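Local atomic coordinates of 2'-deoxycytidine 5'-triphosphate deaminase (Agrobacterium tumefaciens, PDB entry 2R9Q), a protein that probably deaminates dCTP to dUTP, releasing ammonia and supplying the precursor of dUMP for thymidylate synthesis. Residues Asn214-Thr225 against Leu239-Ala247. Numbering follows the deposited sequence.
Sequences NGLIGYRGKHHT and LDFWEPLFA
Leu-216 to Gly-221 and Trp-242 to Phe-246 run antiparallel, their short axes 145° apart, with Arg-220 and Glu-243 as a hydrogen-bonded pair linked in both directions through their backbones. Tyr-219 faces Pro-244, and Gly-221 faces Trp-242, as non-hydrogen-bonded pairs. A beta bulge near Ile-217 shifts the register by one: Leu-245 O accepts from Ile-217 N at 2.7 Å, while Leu-245 N donates to Gly-218 O. Bonds from Ala-247 N to Gly-215 O and from Lys-222 N to Phe-241 O extend the ladder at its two ends.

On the face carrying Arg-220, Glu-243 and Leu-245, the guanidinium meets Glu-243 OE1 side-on, NE at 3.0 Å and NH2 at 2.9 Å from that one oxygen. OE1 lies in the guanidinium plane, but the carboxylate is turned 84° against it. The bend at chi3 (59°) of Arg-220 folds its guanidinium back over Leu-245, whose CD2 sits 3.7 Å from CZ above the centre of one face. Lys-222, extended beyond CG, runs past Glu-243, its CE 3.4 Å from Glu-243 CG, and NZ donates to Leu-239 O at 2.6 Å, nearly in line with the carbonyl.

On the other face, Tyr-219 CD1 packs 3.7 Å from Trp-242 CB, and its ring also reaches Pro-244; Tyr-219 OH is hydrogen-bonded to the backbone of a bound peptide. Beyond the strands, Thr-225 OG1 approaches the edge of the Phe-241 ring, 3.5 Å from CE1. Glu-243 also packs against Glu-243 of the second subunit, placing the salt bridge beside a subunit interface. The pair is an antiparallel ladder with a beta bulge: 242-246 is outermost within this chain, and 216-221 joins it to 261-269 in a five-stranded sheet of the C-terminal dUTPase-like domain.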
loop_
_atom_site.group_PDB
_atom_site.type_symbol
_atom_site.label_atom_id
_atom_site.label_comp_id
_atom_site.label_asym_id
_atom_site.label_seq_id
_atom_site.Cartn_x
_atom_site.Cartn_y
_atom_site.Cartn_z
ATOM N N ASN B 214 -3.091 33.140 -1.384
ATOM C CA ASN B 214 -2.588 31.975 -0.638
ATOM C C ASN B 214 -1.612 31.102 -1.464
ATOM O O ASN B 214 -0.952 30.206 -0.919
ATOM C CB ASN B 214 -3.791 31.062 -0.235
ATOM C CG ASN B 214 -4.313 31.277 1.218
ATOM O OD1 ASN B 214 -5.348 30.656 1.628
ATOM N ND2 ASN B 214 -3.603 32.107 2.008
ATOM N N GLY B 215 -1.566 31.309 -2.779
ATOM C CA GLY B 215 -0.657 30.546 -3.648
ATOM C C GLY B 215 -1.009 29.086 -3.941
ATOM O O GLY B 215 -0.114 28.251 -4.061
ATOM N N LEU B 216 -2.310 28.806 -4.085
ATOM C CA LEU B 216 -2.866 27.500 -4.486
ATOM C C LEU B 216 -2.295 26.967 -5.809
ATOM O O LEU B 216 -2.354 27.661 -6.832
ATOM C CB LEU B 216 -4.417 27.590 -4.595
ATOM C CG LEU B 216 -5.207 26.335 -5.024
ATOM C CD1 LEU B 216 -5.262 25.300 -3.909
ATOM C CD2 LEU B 216 -6.622 26.675 -5.535
ATOM N N ILE B 217 -1.760 25.738 -5.777
ATOM C CA ILE B 217 -1.200 25.096 -6.985
ATOM C C ILE B 217 -2.128 24.003 -7.561
ATOM O O ILE B 217 -2.087 23.696 -8.731
ATOM C CB ILE B 217 0.297 24.508 -6.822
ATOM C CG1 ILE B 217 0.329 23.313 -5.902
ATOM C CG2 ILE B 217 1.385 25.542 -6.438
ATOM C CD1 ILE B 217 1.810 22.887 -5.597
ATOM N N GLY B 218 -2.966 23.429 -6.722
ATOM C CA GLY B 218 -3.780 22.312 -7.103
ATOM C C GLY B 218 -4.217 21.447 -5.942
ATOM O O GLY B 218 -4.261 21.866 -4.797
ATOM N N TYR B 219 -4.587 20.227 -6.255
ATOM C CA TYR B 219 -5.223 19.350 -5.291
ATOM C C TYR B 219 -4.570 17.969 -5.330
ATOM O O TYR B 219 -4.115 17.535 -6.360
ATOM C CB TYR B 219 -6.733 19.266 -5.556
ATOM C CG TYR B 219 -7.452 20.595 -5.352
ATOM C CD1 TYR B 219 -7.897 20.981 -4.097
ATOM C CD2 TYR B 219 -7.641 21.466 -6.411
ATOM C CE1 TYR B 219 -8.537 22.182 -3.909
ATOM C CE2 TYR B 219 -8.279 22.693 -6.247
ATOM C CZ TYR B 219 -8.725 23.043 -4.996
ATOM O OH TYR B 219 -9.348 24.234 -4.821
ATOM N N ARG B 220 -4.535 17.332 -4.164
ATOM C CA ARG B 220 -4.270 15.926 -3.995
ATOM C C ARG B 220 -5.546 15.208 -3.485
ATOM O O ARG B 220 -6.267 15.707 -2.620
ATOM C CB ARG B 220 -3.103 15.794 -3.039
ATOM C CG ARG B 220 -2.655 14.420 -2.754
ATOM C CD ARG B 220 -1.313 14.446 -2.088
ATOM N NE ARG B 220 -1.378 15.201 -0.845
ATOM C CZ ARG B 220 -0.354 15.874 -0.293
ATOM N NH1 ARG B 220 0.857 15.907 -0.858
ATOM N NH2 ARG B 220 -0.546 16.535 0.849
ATOM N N GLY B 221 -5.854 14.056 -4.064
ATOM C CA GLY B 221 -6.963 13.218 -3.587
ATOM C C GLY B 221 -6.780 12.660 -2.179
ATOM O O GLY B 221 -5.677 12.323 -1.775
ATOM N N LYS B 222 -7.876 12.602 -1.433
ATOM C CA LYS B 222 -7.893 12.048 -0.079
ATOM C C LYS B 222 -8.288 10.549 -0.069
ATOM O O LYS B 222 -8.762 10.014 -1.067
ATOM C CB LYS B 222 -8.841 12.843 0.808
ATOM C CG LYS B 222 -8.405 14.251 1.141
ATOM C CD LYS B 222 -9.401 14.910 2.114
ATOM C CE LYS B 222 -8.813 16.171 2.777
ATOM N NZ LYS B 222 -9.703 16.763 3.847
ATOM N N HIS B 223 -8.077 9.878 1.067
ATOM C CA HIS B 223 -8.357 8.441 1.182
ATOM C C HIS B 223 -9.469 8.151 2.189
ATOM O O HIS B 223 -9.818 8.957 3.009
ATOM C CB HIS B 223 -7.084 7.696 1.504
ATOM C CG HIS B 223 -5.991 7.930 0.508
ATOM N ND1 HIS B 223 -4.849 8.641 0.804
ATOM C CD2 HIS B 223 -5.885 7.573 -0.795
ATOM C CE1 HIS B 223 -4.079 8.701 -0.268
ATOM N NE2 HIS B 223 -4.685 8.060 -1.253
ATOM N N HIS B 224 -10.100 7.019 2.084
ATOM C CA HIS B 224 -11.245 6.727 2.993
ATOM C C HIS B 224 -12.372 7.787 3.016
ATOM O O HIS B 224 -13.037 8.012 4.057
ATOM C CB HIS B 224 -10.728 6.411 4.395
ATOM C CG HIS B 224 -9.756 5.275 4.417
ATOM N ND1 HIS B 224 -10.154 3.954 4.376
ATOM C CD2 HIS B 224 -8.406 5.263 4.415
ATOM C CE1 HIS B 224 -9.087 3.174 4.386
ATOM N NE2 HIS B 224 -8.011 3.943 4.415
ATOM N N THR B 225 -12.621 8.359 1.840
ATOM C CA THR B 225 -13.639 9.343 1.657
ATOM C C THR B 225 -14.989 8.655 1.645
ATOM O O THR B 225 -15.078 7.442 1.649
ATOM C CB THR B 225 -13.429 10.166 0.315
ATOM O OG1 THR B 225 -13.633 9.321 -0.832
ATOM C CG2 THR B 225 -12.025 10.859 0.233
ATOM N N LEU B 239 -13.401 20.081 0.334
ATOM C CA LEU B 239 -12.463 19.742 1.406
ATOM C C LEU B 239 -12.587 18.351 2.030
ATOM O O LEU B 239 -11.728 17.964 2.824
ATOM C CB LEU B 239 -12.519 20.792 2.536
ATOM C CG LEU B 239 -11.499 21.942 2.562
ATOM C CD1 LEU B 239 -10.476 21.958 1.383
ATOM C CD2 LEU B 239 -12.234 23.260 2.671
ATOM N N ASP B 240 -13.601 17.573 1.689
ATOM C CA ASP B 240 -13.590 16.220 2.205
ATOM C C ASP B 240 -13.298 15.127 1.158
ATOM O O ASP B 240 -13.469 13.938 1.446
ATOM C CB ASP B 240 -14.774 15.946 3.151
ATOM C CG ASP B 240 -16.097 16.108 2.501
ATOM O OD1 ASP B 240 -16.221 15.675 1.325
ATOM O OD2 ASP B 240 -16.997 16.652 3.195
ATOM N N PHE B 241 -12.791 15.566 -0.009
ATOM C CA PHE B 241 -12.243 14.701 -1.062
ATOM C C PHE B 241 -10.852 15.086 -1.556
ATOM O O PHE B 241 -10.061 14.231 -1.938
ATOM C CB PHE B 241 -13.187 14.675 -2.256
ATOM C CG PHE B 241 -14.475 14.017 -1.956
ATOM C CD1 PHE B 241 -14.547 12.636 -1.901
ATOM C CD2 PHE B 241 -15.624 14.771 -1.698
ATOM C CE1 PHE B 241 -15.722 12.005 -1.609
ATOM C CE2 PHE B 241 -16.817 14.137 -1.380
ATOM C CZ PHE B 241 -16.867 12.750 -1.341
ATOM N N TRP B 242 -10.579 16.384 -1.576
ATOM C CA TRP B 242 -9.341 16.913 -2.121
ATOM C C TRP B 242 -8.641 17.712 -1.035
ATOM O O TRP B 242 -9.307 18.293 -0.193
ATOM C CB TRP B 242 -9.649 17.759 -3.345
ATOM C CG TRP B 242 -10.253 17.005 -4.524
ATOM C CD1 TRP B 242 -9.576 16.281 -5.467
ATOM C CD2 TRP B 242 -11.641 16.914 -4.875
ATOM N NE1 TRP B 242 -10.443 15.744 -6.376
ATOM C CE2 TRP B 242 -11.722 16.122 -6.048
ATOM C CE3 TRP B 242 -12.829 17.446 -4.329
ATOM C CZ2 TRP B 242 -12.958 15.842 -6.691
ATOM C CZ3 TRP B 242 -14.062 17.162 -4.943
ATOM C CH2 TRP B 242 -14.116 16.358 -6.122
ATOM N N GLU B 243 -7.317 17.673 -1.019
ATOM C CA GLU B 243 -6.510 18.498 -0.142
ATOM C C GLU B 243 -5.863 19.557 -1.003
ATOM O O GLU B 243 -5.117 19.205 -1.916
ATOM C CB GLU B 243 -5.359 17.741 0.518
ATOM C CG GLU B 243 -5.742 16.551 1.332
ATOM C CD GLU B 243 -4.542 15.724 1.773
ATOM O OE1 GLU B 243 -3.406 15.991 1.280
ATOM O OE2 GLU B 243 -4.742 14.806 2.609
ATOM N N PRO B 244 -6.105 20.850 -0.690
ATOM C CA PRO B 244 -5.450 21.955 -1.419
ATOM C C PRO B 244 -3.959 21.973 -1.154
ATOM O O PRO B 244 -3.534 21.593 -0.078
ATOM C CB PRO B 244 -6.108 23.216 -0.861
ATOM C CG PRO B 244 -7.051 22.786 0.179
ATOM C CD PRO B 244 -7.009 21.330 0.367
ATOM N N LEU B 245 -3.190 22.344 -2.164
ATOM C CA LEU B 245 -1.735 22.363 -2.085
ATOM C C LEU B 245 -1.277 23.771 -2.452
ATOM O O LEU B 245 -1.769 24.383 -3.419
ATOM C CB LEU B 245 -1.081 21.348 -3.032
ATOM C CG LEU B 245 -1.396 19.849 -2.965
ATOM C CD1 LEU B 245 -0.686 19.113 -4.134
ATOM C CD2 LEU B 245 -1.043 19.229 -1.585
ATOM N N PHE B 246 -0.326 24.264 -1.671
ATOM C CA PHE B 246 0.051 25.664 -1.715
ATOM C C PHE B 246 1.545 25.731 -1.938
ATOM O O PHE B 246 2.261 25.018 -1.271
ATOM C CB PHE B 246 -0.338 26.396 -0.414
ATOM C CG PHE B 246 -1.784 26.307 -0.070
ATOM C CD1 PHE B 246 -2.234 25.401 0.878
ATOM C CD2 PHE B 246 -2.699 27.146 -0.675
ATOM C CE1 PHE B 246 -3.576 25.318 1.211
ATOM C CE2 PHE B 246 -4.051 27.079 -0.347
ATOM C CZ PHE B 246 -4.492 26.160 0.602
ATOM N N ALA B 247 1.972 26.554 -2.901
ATOM C CA ALA B 247 3.374 26.925 -3.092
ATOM C C ALA B 247 3.893 27.517 -1.787
ATOM O O ALA B 247 3.332 28.472 -1.297
ATOM C CB ALA B 247 3.513 27.952 -4.236
#